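Local atomic coordinates of lysyl oxidase (Pichia pastoris, PDB entry 1W7C), a protein that probably oxidises primary amines such as lysyl side chains to aldehydes, using a copper ion and a built-in topaquinone cofactor. Residues Y333-Q338 with Y494-D499; K504-Q509 with E558-T563; F537-F542 with L634-L639; T605-T610 with G641-A646. All coordinates share one frame; numbering follows the deposited sequence.

Interaction 1. Residues Y333-Q338 with Y494-D499; sequences YELSLQ and YKVDLD. With CA (calcium ion), chain D.
Glu334 and Lys495 both turn CG anti to the backbone N (chi1 177° and -173°) and stay extended beyond it, which brings their charged ends together over one face of an antiparallel strand pair. There Lys495 NZ forms a salt bridge to Glu334 OE2 at 2.8 Å, approaching from above the carboxylate plane. Ser336 OG donates to the other oxygen, Glu334 OE1, at 2.8 Å, and a water donates to both Glu334 OE2 and Asp497 OD2. The main-chain bonds include Lys495 N to Ser336 O, 2.9 Å. On the opposite face the contact is apolar: Leu337 CD1 lies over the Tyr494 ring, 4.0 Å from its centroid, a CH-pi contact. This face packs on strands 440-446 and 452-458 of the copper amine oxidase enzyme domain, where bulky apolar and aromatic groups fit.

Where strand 494-498 ends, Asp497 OD1 and Asp499 OD1 each bind calcium at 2.3 Å, joined by Leu498 O and a water; Asp643 and Ile644 complete the site. The other oxygens, Asp497 OD2 and Asp499 OD2, both form salt bridges to Lys65. With Lys495 NZ also donating to Leu612 O, the buried ends of Glu334 and Lys495 have several partners, which would favour both being ionised.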
# COMPACT_ATOMS: atom_id res chain seq x y z
N TYR A 333 -14.73 -0.05 -19.64
CA TYR A 333 -14.62 -0.29 -21.06
C TYR A 333 -13.17 -0.51 -21.49
O TYR A 333 -12.86 -1.45 -22.21
CB TYR A 333 -15.28 0.84 -21.88
CG TYR A 333 -14.99 0.64 -23.38
CD1 TYR A 333 -15.62 -0.37 -24.08
CD2 TYR A 333 -14.06 1.43 -24.04
CE1 TYR A 333 -15.29 -0.61 -25.41
CE2 TYR A 333 -13.73 1.21 -25.36
CZ TYR A 333 -14.36 0.17 -26.04
OH TYR A 333 -14.02 -0.10 -27.33
N GLU A 334 -12.29 0.39 -21.01
CA GLU A 334 -10.87 0.38 -21.33
C GLU A 334 -10.08 0.74 -20.10
O GLU A 334 -10.40 1.74 -19.46
CB GLU A 334 -10.58 1.42 -22.43
CG GLU A 334 -9.10 1.53 -22.79
CD GLU A 334 -8.76 2.54 -23.86
OE1 GLU A 334 -7.55 2.66 -24.14
OE2 GLU A 334 -9.67 3.21 -24.43
N LEU A 335 -9.06 -0.07 -19.82
CA LEU A 335 -8.06 0.26 -18.80
C LEU A 335 -6.72 0.17 -19.51
O LEU A 335 -6.34 -0.92 -19.93
CB LEU A 335 -8.15 -0.71 -17.61
CG LEU A 335 -7.04 -0.59 -16.56
CD1 LEU A 335 -7.03 0.78 -15.93
CD2 LEU A 335 -7.22 -1.64 -15.50
N SER A 336 -5.98 1.25 -19.61
CA SER A 336 -4.75 1.18 -20.39
C SER A 336 -3.73 2.19 -19.85
O SER A 336 -3.95 3.39 -19.79
CB SER A 336 -5.03 1.48 -21.87
OG SER A 336 -5.73 2.70 -22.01
N LEU A 337 -2.57 1.66 -19.49
CA LEU A 337 -1.41 2.52 -19.27
C LEU A 337 -1.17 3.35 -20.52
O LEU A 337 -1.18 2.82 -21.64
CB LEU A 337 -0.19 1.65 -18.99
CG LEU A 337 1.13 2.40 -18.82
CD1 LEU A 337 1.16 3.22 -17.54
CD2 LEU A 337 2.29 1.44 -18.91
N GLN A 338 -0.88 4.63 -20.32
CA GLN A 338 -0.73 5.58 -21.41
C GLN A 338 0.68 6.08 -21.63
O GLN A 338 1.08 6.33 -22.76
CB GLN A 338 -1.61 6.81 -21.12
CG GLN A 338 -3.06 6.47 -21.21
CD GLN A 338 -3.50 6.19 -22.60
OE1 GLN A 338 -3.22 6.97 -23.51
NE2 GLN A 338 -4.17 5.07 -22.78
N TYR A 494 -2.64 6.37 -16.34
CA TYR A 494 -3.56 5.32 -16.74
C TYR A 494 -4.89 5.91 -17.20
O TYR A 494 -5.50 6.73 -16.53
CB TYR A 494 -3.84 4.39 -15.57
CG TYR A 494 -2.65 3.56 -15.10
CD1 TYR A 494 -1.71 4.12 -14.25
CD2 TYR A 494 -2.49 2.25 -15.49
CE1 TYR A 494 -0.61 3.37 -13.83
CE2 TYR A 494 -1.43 1.51 -15.08
CZ TYR A 494 -0.49 2.07 -14.24
OH TYR A 494 0.57 1.32 -13.78
N LYS A 495 -5.36 5.45 -18.36
CA LYS A 495 -6.70 5.75 -18.84
C LYS A 495 -7.65 4.74 -18.21
O LYS A 495 -7.52 3.53 -18.46
CB LYS A 495 -6.75 5.67 -20.35
CG LYS A 495 -8.06 6.13 -20.95
CD LYS A 495 -8.06 5.88 -22.45
CE LYS A 495 -9.31 6.44 -23.16
NZ LYS A 495 -9.28 6.02 -24.60
N VAL A 496 -8.56 5.21 -17.36
CA VAL A 496 -9.47 4.35 -16.63
C VAL A 496 -10.88 4.74 -17.05
O VAL A 496 -11.52 5.64 -16.47
CB VAL A 496 -9.28 4.53 -15.08
CG1 VAL A 496 -10.16 3.57 -14.32
CG2 VAL A 496 -7.82 4.34 -14.66
N ASP A 497 -11.38 4.09 -18.08
CA ASP A 497 -12.68 4.41 -18.63
C ASP A 497 -13.72 3.53 -17.94
O ASP A 497 -14.28 2.58 -18.48
CB ASP A 497 -12.68 4.25 -20.15
CG ASP A 497 -13.97 4.61 -20.78
OD1 ASP A 497 -14.86 5.22 -20.08
OD2 ASP A 497 -14.16 4.34 -21.99
N LEU A 498 -14.02 3.93 -16.71
CA LEU A 498 -15.10 3.35 -15.91
C LEU A 498 -16.41 3.67 -16.61
O LEU A 498 -16.61 4.83 -17.00
CB LEU A 498 -15.09 3.95 -14.47
CG LEU A 498 -14.12 3.24 -13.52
CD1 LEU A 498 -13.65 4.24 -12.43
CD2 LEU A 498 -14.76 2.04 -12.88
N ASP A 499 -17.31 2.71 -16.66
CA ASP A 499 -18.67 2.88 -17.16
C ASP A 499 -19.56 2.19 -16.09
O ASP A 499 -19.88 1.00 -16.20
CB ASP A 499 -18.88 2.16 -18.50
CG ASP A 499 -18.31 2.89 -19.70
OD1 ASP A 499 -17.88 4.06 -19.62
OD2 ASP A 499 -18.31 2.25 -20.81
CA CA D . -16.75 5.96 -19.06
O HOH W 1 -12.14 4.52 -23.95
O HOH W 2 -18.72 6.75 -17.88

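Interaction 2. Residues K504-Q509 with E558-T563; sequences KNRASQ and ESAEET. Unlike the reference sequence in segment 504-509: Gln509 (reference Lys).
Arg506 and Glu558 form an antiparallel hydrogen-bonded pair of a short strand contact, in which Glu558 N reaches Arg506 O at 2.8 Å and Arg506 N reaches Glu558 O at 2.9 Å. Two residues along, Ala560 N donates to Lys504 O at 3.0 Å, where the chain turns a corner at 560-561 and the regular pairing stops. In one of its two conformers Ser508, small and polar, gives OG to Glu558 OE2 at 2.7 Å from above the carboxylate plane, a tentative bond.

Arg506 reaches across to the corner. Its chain is extended from CG to NE, and NH1 lies in the carbonyl plane of Ala560 and meets a lone pair of Ala560 O at 2.8 Å. Ala560 CB sits over one face of the guanidinium, and the small methyl lets the flat group come close. Two waters lie at the guanidinium edge: one links NH1 to Glu558 OE1 and Ser559 O, the other links NH2 to Ala560 O. Further toward solvent, extended Lys504 crosses Glu561, and NZ forms a long salt bridge of 3.3 Å to Glu561 OE2; long charged chains suit a solvent-exposed position.

A second shell fixes these groups. Arg506 NE forms a salt bridge to Asp640, and Glu558 OE1 forms one to Arg534. Within 558-563, Ser559 OG accepts from Glu562 N, an ST motif spanning the corner. Asn505 turns its amide back on its own strand while OD1 accepts from Val500 N. Its ND2 donates to Lys504 O at 2.9 Å from 62° out of the carbonyl plane, on the face opposite to Ala560 N.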
# COMPACT_ATOMS: atom_id res chain seq x y z
N LYS A 504 -23.39 6.47 -19.06
CA LYS A 504 -23.80 7.78 -18.58
C LYS A 504 -23.59 7.83 -17.07
O LYS A 504 -24.30 7.14 -16.31
CB LYS A 504 -25.28 8.09 -18.93
CG LYS A 504 -25.68 9.49 -18.61
CD LYS A 504 -27.19 9.80 -18.85
CE LYS A 504 -27.54 11.26 -18.54
NZ LYS A 504 -28.97 11.54 -18.85
N ASN A 505 -22.62 8.64 -16.65
CA ASN A 505 -22.14 8.65 -15.28
C ASN A 505 -22.04 10.09 -14.75
O ASN A 505 -22.25 11.06 -15.47
CB ASN A 505 -20.74 7.98 -15.19
CG ASN A 505 -20.71 6.46 -15.41
OD1 ASN A 505 -19.61 5.90 -15.43
ND2 ASN A 505 -21.87 5.79 -15.52
N ARG A 506 -21.75 10.18 -13.45
CA ARG A 506 -21.43 11.43 -12.77
C ARG A 506 -20.21 11.14 -11.92
O ARG A 506 -20.01 10.00 -11.51
CB ARG A 506 -22.56 11.82 -11.84
CG ARG A 506 -23.71 12.36 -12.46
CD ARG A 506 -24.56 13.22 -11.46
NE ARG A 506 -25.76 13.56 -12.16
CZ ARG A 506 -26.75 12.72 -12.40
NH1 ARG A 506 -26.80 11.56 -11.82
NH2 ARG A 506 -27.78 13.15 -13.13
N ALA A 507 -19.36 12.11 -11.72
CA ALA A 507 -18.25 11.99 -10.80
C ALA A 507 -18.56 12.86 -9.59
O ALA A 507 -19.00 13.98 -9.72
CB ALA A 507 -16.97 12.46 -11.44
N SER A 508 -18.33 12.30 -8.40
CA SER A 508 -18.65 13.00 -7.17
C SER A 508 -17.59 12.77 -6.14
O SER A 508 -16.75 11.89 -6.26
CB SER A 508 -19.98 12.52 -6.61
OG SER A 508 -19.88 11.18 -6.14
N GLN A 509 -17.59 13.60 -5.12
CA GLN A 509 -16.76 13.37 -3.96
C GLN A 509 -17.59 13.54 -2.70
O GLN A 509 -18.42 14.46 -2.61
CB GLN A 509 -15.59 14.36 -3.93
CG GLN A 509 -15.95 15.77 -3.87
CD GLN A 509 -14.75 16.66 -3.88
OE1 GLN A 509 -13.60 16.20 -3.74
NE2 GLN A 509 -15.01 17.97 -4.06
N GLU A 558 -20.16 7.50 -10.37
CA GLU A 558 -21.52 7.02 -10.14
C GLU A 558 -22.26 6.80 -11.45
O GLU A 558 -22.07 7.54 -12.42
CB GLU A 558 -22.33 8.11 -9.39
CG GLU A 558 -21.79 8.50 -8.02
CD GLU A 558 -22.65 9.55 -7.35
OE1 GLU A 558 -23.64 10.07 -7.97
OE2 GLU A 558 -22.32 9.95 -6.18
N SER A 559 -23.13 5.81 -11.48
CA SER A 559 -24.15 5.76 -12.52
C SER A 559 -25.00 7.03 -12.44
O SER A 559 -25.38 7.43 -11.35
CB SER A 559 -25.04 4.57 -12.31
OG SER A 559 -26.02 4.52 -13.34
N ALA A 560 -25.36 7.61 -13.58
CA ALA A 560 -26.22 8.78 -13.58
C ALA A 560 -27.64 8.44 -13.14
O ALA A 560 -28.29 9.27 -12.50
CB ALA A 560 -26.24 9.48 -14.93
N GLU A 561 -28.10 7.24 -13.49
CA GLU A 561 -29.49 6.87 -13.30
C GLU A 561 -29.73 5.65 -12.41
O GLU A 561 -30.78 5.56 -11.77
CB GLU A 561 -30.17 6.63 -14.68
CG GLU A 561 -29.88 7.67 -15.78
CD GLU A 561 -30.63 8.97 -15.62
OE1 GLU A 561 -31.56 9.03 -14.79
OE2 GLU A 561 -30.29 9.93 -16.34
N GLU A 562 -28.79 4.69 -12.39
CA GLU A 562 -29.03 3.41 -11.71
C GLU A 562 -28.68 3.57 -10.22
O GLU A 562 -27.66 4.17 -9.87
CB GLU A 562 -28.17 2.26 -12.30
CG GLU A 562 -28.43 1.94 -13.77
CD GLU A 562 -27.90 0.58 -14.22
OE1 GLU A 562 -28.12 0.24 -15.40
OE2 GLU A 562 -27.33 -0.14 -13.40
N THR A 563 -29.54 3.03 -9.36
CA THR A 563 -29.31 3.02 -7.92
C THR A 563 -29.39 1.62 -7.39
O THR A 563 -29.95 0.74 -8.04
CB THR A 563 -30.35 3.90 -7.19
OG1 THR A 563 -31.67 3.40 -7.45
CG2 THR A 563 -30.35 5.34 -7.69
O HOH W 3 -27.22 6.11 -16.03
O HOH W 4 -25.42 9.88 -9.95
O HOH W 5 -29.90 11.48 -14.15

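Interaction 3. Residues F537-F542 with L634-L639; sequences FENEDF and LDDESL. Unlike the reference sequence in segment 537-542: Phe537 (reference Leu), Asn539 (reference Lys). With CA (calcium ion), chain E.
Glu540 lies side by side with both Asp635 and Glu637, all three carboxylates pointing the same way toward one calcium ion. The Glu540 and Asp635 planes are nearly parallel, 20° apart, whereas that of Glu637 is turned 50° from Glu540. Glu540, its CG anti to the carbonyl carbon (chi1 -65°) and its chain extended beyond, is bidentate, with OE1 and OE2 each 2.5 Å from the metal, while Asp635 uses OD2 and Glu637 uses OE1. Glu540 OE1 is gripped further by two backbone donors, Asp635 N and Glu637 N, each 3.1 Å from it and on opposite faces of the carboxylate plane. These bonds fix the rotation of the group, and together with the metal they should offset the repulsion between Glu540 OE1 and Asp635 OD2, only 2.9 Å apart.

This is a calcium site built by two irregular loops of the copper amine oxidase enzyme domain, completed by Phe633 O and two waters, seven coordinating oxygens in all. Lys606 N donates to Glu540 OE2, and Lys608 forms a salt bridge to Glu637 OE2, so both oxygens have partners in segment 605-610.

Beside the metal, the loops run together through Leu639 N to Glu538 O (2.8 Å) and Glu540 N to Glu637 O (2.9 Å). Asn539 adds its amide: ND2 donates to Asp636 O, which lies in the amide plane. Leu639 crosses Glu540 at about a right angle, its CD2 against the aliphatic CG, an apolar group suited to covering the methylene part of the ligand. At the other end Leu634 crosses Phe542 likewise, with Leu634 CB 3.9 Å from Phe542 CD1.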
# COMPACT_ATOMS: atom_id res chain seq x y z
N PHE A 537 -18.79 16.81 -9.35
CA PHE A 537 -17.84 17.43 -10.29
C PHE A 537 -18.61 17.71 -11.58
O PHE A 537 -18.77 16.83 -12.43
CB PHE A 537 -16.65 16.50 -10.55
CG PHE A 537 -15.71 16.36 -9.40
CD1 PHE A 537 -15.62 15.18 -8.71
CD2 PHE A 537 -14.81 17.35 -9.07
CE1 PHE A 537 -14.77 15.02 -7.67
CE2 PHE A 537 -13.90 17.16 -8.03
CZ PHE A 537 -13.91 16.02 -7.32
N GLU A 538 -19.16 18.92 -11.70
CA GLU A 538 -20.10 19.23 -12.78
C GLU A 538 -19.43 19.40 -14.14
O GLU A 538 -20.08 19.19 -15.15
CB GLU A 538 -20.92 20.49 -12.42
CG GLU A 538 -21.80 20.27 -11.21
CD GLU A 538 -22.77 21.42 -10.94
OE1 GLU A 538 -22.73 22.44 -11.65
OE2 GLU A 538 -23.57 21.27 -10.01
N ASN A 539 -18.16 19.82 -14.14
CA ASN A 539 -17.46 20.24 -15.35
C ASN A 539 -16.04 19.75 -15.29
O ASN A 539 -15.51 19.56 -14.21
CB ASN A 539 -17.41 21.78 -15.51
CG ASN A 539 -18.73 22.38 -15.77
OD1 ASN A 539 -19.52 22.54 -14.84
ND2 ASN A 539 -19.01 22.73 -17.03
N GLU A 540 -15.42 19.58 -16.45
CA GLU A 540 -14.00 19.30 -16.50
C GLU A 540 -13.26 20.48 -15.82
O GLU A 540 -13.53 21.64 -16.10
CB GLU A 540 -13.55 19.19 -17.96
CG GLU A 540 -14.15 18.02 -18.68
CD GLU A 540 -13.85 18.00 -20.18
OE1 GLU A 540 -13.69 19.10 -20.77
OE2 GLU A 540 -13.79 16.87 -20.74
N ASP A 541 -12.30 20.12 -14.97
CA ASP A 541 -11.52 21.10 -14.21
C ASP A 541 -10.10 21.12 -14.79
O ASP A 541 -9.41 20.10 -14.78
CB ASP A 541 -11.54 20.73 -12.72
CG ASP A 541 -10.95 21.80 -11.84
OD1 ASP A 541 -10.18 22.68 -12.32
OD2 ASP A 541 -11.28 21.84 -10.64
N PHE A 542 -9.66 22.25 -15.31
CA PHE A 542 -8.33 22.36 -15.87
C PHE A 542 -7.24 22.01 -14.86
O PHE A 542 -6.20 21.52 -15.22
CB PHE A 542 -8.10 23.78 -16.39
CG PHE A 542 -6.83 23.93 -17.15
CD1 PHE A 542 -6.75 23.55 -18.47
CD2 PHE A 542 -5.69 24.38 -16.51
CE1 PHE A 542 -5.56 23.64 -19.15
CE2 PHE A 542 -4.47 24.47 -17.20
CZ PHE A 542 -4.42 24.13 -18.52
N LEU A 634 -9.21 19.39 -21.82
CA LEU A 634 -9.78 20.09 -20.69
C LEU A 634 -10.36 21.41 -21.15
O LEU A 634 -9.69 22.43 -21.19
CB LEU A 634 -8.69 20.33 -19.64
CG LEU A 634 -8.03 19.07 -19.12
CD1 LEU A 634 -6.77 19.40 -18.30
CD2 LEU A 634 -9.02 18.23 -18.30
N ASP A 635 -11.63 21.35 -21.51
CA ASP A 635 -12.32 22.49 -22.12
C ASP A 635 -13.70 22.70 -21.49
O ASP A 635 -14.65 23.16 -22.12
CB ASP A 635 -12.34 22.38 -23.65
CG ASP A 635 -12.75 21.02 -24.16
OD1 ASP A 635 -12.50 20.75 -25.36
OD2 ASP A 635 -13.32 20.20 -23.44
N ASP A 636 -13.76 22.44 -20.18
CA ASP A 636 -14.87 22.85 -19.32
C ASP A 636 -16.18 22.17 -19.71
O ASP A 636 -17.26 22.67 -19.41
CB ASP A 636 -15.06 24.37 -19.36
CG ASP A 636 -16.03 24.87 -18.33
OD1 ASP A 636 -15.92 24.38 -17.16
OD2 ASP A 636 -16.90 25.79 -18.62
N GLU A 637 -16.09 20.99 -20.29
CA GLU A 637 -17.30 20.31 -20.70
C GLU A 637 -18.04 19.74 -19.50
O GLU A 637 -17.43 19.37 -18.50
CB GLU A 637 -17.02 19.23 -21.73
CG GLU A 637 -16.60 19.79 -23.08
CD GLU A 637 -16.23 18.71 -24.08
OE1 GLU A 637 -15.41 17.85 -23.74
OE2 GLU A 637 -16.75 18.75 -25.22
N SER A 638 -19.35 19.73 -19.58
CA SER A 638 -20.16 19.12 -18.53
C SER A 638 -19.85 17.63 -18.39
O SER A 638 -19.75 16.91 -19.37
CB SER A 638 -21.64 19.27 -18.83
OG SER A 638 -22.42 18.63 -17.82
N LEU A 639 -19.73 17.22 -17.15
CA LEU A 639 -19.57 15.80 -16.80
C LEU A 639 -20.83 15.28 -16.08
O LEU A 639 -20.83 14.18 -15.55
CB LEU A 639 -18.36 15.62 -15.88
CG LEU A 639 -17.01 16.04 -16.47
CD1 LEU A 639 -15.94 15.93 -15.37
CD2 LEU A 639 -16.63 15.26 -17.69
CA CA E . -13.25 17.91 -22.90
O HOH W 6 -20.32 14.58 -12.81
O HOH W 7 -22.24 20.86 -16.10
O HOH W 8 -11.53 22.24 -18.27
O HOH W 9 -14.02 24.08 -15.07
O HOH W 10 -12.44 18.00 -25.17
O HOH W 11 -13.12 15.58 -23.49

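Interaction 4. Residues T605-T610 with G641-A646; sequences TKHKDT and GEDIVA. Unlike the reference sequence in segment 605-610: Thr610 (reference Glu). With CA (calcium ion), chain D.
His607 and Asp643 make the close side of this contact, lying side by side and pointing the same way with ring and carboxylate planes only 11° apart. Both turn CG anti to the backbone N (chi1 -179° and -174°), and His607 CB meets Asp643 CG at 3.5 Å. Val645 brings one branch, CG2, to the edge of the imidazole, 3.7 Å from His607 CD2, as the branched valine allows. The backbones are tied by short bonds: His607 N to Asp643 O at 2.8 Å is nearly straight, and Thr605 and Val645 exchange a pair, with Val645 N to Thr605 O at 2.8 Å.

The pairing joins the end of strand 602-606 to the start of the long strand 642-654, antiparallel, in the enzyme domain. Gly641 and Glu642 form a G1 bulge facing Asn505; at the backbone angles of Gly641 a CB would jam against the preceding carbonyl O, which calls for glycine. Just after it, Asp643 OD1 and Ile644 O bind calcium, with a water that also accepts from Ile644 N; Asp497, Leu498 and Asp499 supply the other ligands. Asp643 OD2 forms a salt bridge to Lys65.

On the looser side Lys606 and Glu642 cross without a salt bridge. In one of the two conformers of Glu642, Lys606 NZ is 4.5 Å from Glu642 OE1. A water donates to that oxygen and receives a weak bond from Lys606 NZ at 3.5 Å. Both the approach and the water link rest on that conformer and are tentative, consistent with mobile charged chains at a partly exposed position.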
# COMPACT_ATOMS: atom_id res chain seq x y z
N THR A 605 -12.44 13.59 -17.67
CA THR A 605 -12.86 14.19 -18.92
C THR A 605 -14.05 13.48 -19.51
O THR A 605 -14.37 12.33 -19.16
CB THR A 605 -11.74 14.19 -19.96
OG1 THR A 605 -11.44 12.83 -20.33
CG2 THR A 605 -10.45 14.86 -19.43
N LYS A 606 -14.70 14.14 -20.46
CA LYS A 606 -15.74 13.53 -21.27
C LYS A 606 -15.09 12.62 -22.30
O LYS A 606 -14.23 13.04 -23.05
CB LYS A 606 -16.61 14.62 -21.91
CG LYS A 606 -17.61 14.15 -22.92
CD LYS A 606 -18.31 15.37 -23.57
CE LYS A 606 -19.25 15.01 -24.65
NZ LYS A 606 -19.95 16.23 -25.05
N HIS A 607 -15.56 11.39 -22.37
CA HIS A 607 -15.01 10.42 -23.31
C HIS A 607 -15.14 10.93 -24.73
O HIS A 607 -16.21 11.39 -25.13
CB HIS A 607 -15.74 9.10 -23.24
CG HIS A 607 -15.18 8.08 -24.19
ND1 HIS A 607 -15.55 8.01 -25.51
CD2 HIS A 607 -14.16 7.21 -24.03
CE1 HIS A 607 -14.81 7.10 -26.12
NE2 HIS A 607 -13.98 6.57 -25.23
N LYS A 608 -14.07 10.82 -25.52
CA LYS A 608 -14.12 11.08 -26.96
C LYS A 608 -13.20 10.11 -27.68
O LYS A 608 -12.10 9.81 -27.23
CB LYS A 608 -13.66 12.50 -27.27
CG LYS A 608 -14.59 13.60 -26.73
CD LYS A 608 -14.13 15.00 -27.04
CE LYS A 608 -15.13 16.01 -26.51
NZ LYS A 608 -14.79 17.42 -26.72
N ASP A 609 -13.64 9.63 -28.84
CA ASP A 609 -12.78 8.82 -29.70
C ASP A 609 -11.56 9.59 -30.17
O ASP A 609 -10.52 8.96 -30.42
CB ASP A 609 -13.56 8.31 -30.89
CG ASP A 609 -14.62 7.33 -30.53
OD1 ASP A 609 -14.42 6.45 -29.66
OD2 ASP A 609 -15.71 7.35 -31.12
N THR A 610 -11.68 10.91 -30.31
CA THR A 610 -10.56 11.77 -30.67
C THR A 610 -9.59 12.00 -29.50
O THR A 610 -8.54 12.57 -29.70
CB THR A 610 -11.06 13.14 -31.15
OG1 THR A 610 -11.96 13.68 -30.17
CG2 THR A 610 -11.84 13.05 -32.43
N GLY A 641 -23.75 13.65 -16.04
CA GLY A 641 -24.54 12.70 -16.83
C GLY A 641 -23.92 12.54 -18.22
O GLY A 641 -24.50 12.93 -19.23
N GLU A 642 -22.71 12.02 -18.24
CA GLU A 642 -21.90 11.91 -19.43
C GLU A 642 -21.02 10.68 -19.30
O GLU A 642 -20.84 10.16 -18.21
CB GLU A 642 -21.05 13.17 -19.62
CG GLU A 642 -21.84 14.44 -19.88
CD GLU A 642 -22.64 14.47 -21.18
OE1 GLU A 642 -22.34 13.73 -22.13
OE2 GLU A 642 -23.59 15.27 -21.24
N ASP A 643 -20.45 10.24 -20.41
CA ASP A 643 -19.44 9.18 -20.38
C ASP A 643 -18.13 9.82 -19.94
O ASP A 643 -17.59 10.71 -20.62
CB ASP A 643 -19.32 8.59 -21.76
CG ASP A 643 -18.42 7.40 -21.81
OD1 ASP A 643 -17.72 7.12 -20.81
OD2 ASP A 643 -18.39 6.67 -22.84
N ILE A 644 -17.67 9.42 -18.76
CA ILE A 644 -16.51 10.00 -18.11
C ILE A 644 -15.35 9.02 -18.25
O ILE A 644 -15.52 7.78 -18.21
CB ILE A 644 -16.83 10.27 -16.61
CG1 ILE A 644 -17.97 11.29 -16.49
CG2 ILE A 644 -15.58 10.77 -15.86
CD1 ILE A 644 -18.49 11.49 -15.10
N VAL A 645 -14.17 9.60 -18.40
CA VAL A 645 -12.90 8.87 -18.33
C VAL A 645 -12.08 9.51 -17.20
O VAL A 645 -12.00 10.74 -17.09
CB VAL A 645 -12.09 9.01 -19.65
CG1 VAL A 645 -10.75 8.32 -19.57
CG2 VAL A 645 -12.90 8.53 -20.82
N ALA A 646 -11.51 8.65 -16.34
CA ALA A 646 -10.55 9.12 -15.33
C ALA A 646 -9.16 8.78 -15.83
O ALA A 646 -8.86 7.69 -16.19
CB ALA A 646 -10.81 8.48 -13.98
CA CA D . -16.75 5.96 -19.06
O HOH W 12 -22.72 14.19 -24.76
O HOH W 2 -18.72 6.75 -17.88

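Interaction 1 is wholly buried, interactions 2 and 4 partly so, and interaction 3 lies at the surface. Strands 488-498 and 504-518 follow one another along one edge of strand 642-654, with strand 602-606 on the other, so interaction 4 neighbours both interactions 1 and 2. Interactions 1 and 4 share one calcium ion; interaction 3 holds another and is tied to interaction 4 through 605-610. Chemistry follows place: interaction 1 has a buried salt bridge on one face and apolar packing on the other, interaction 2 relies on an arginine and waters at a strand corner, interaction 4 combines regular backbone bonds and His607-Asp643 packing with a loose charged pair, and interaction 3 replaces regular pairing by metal ligation between loops.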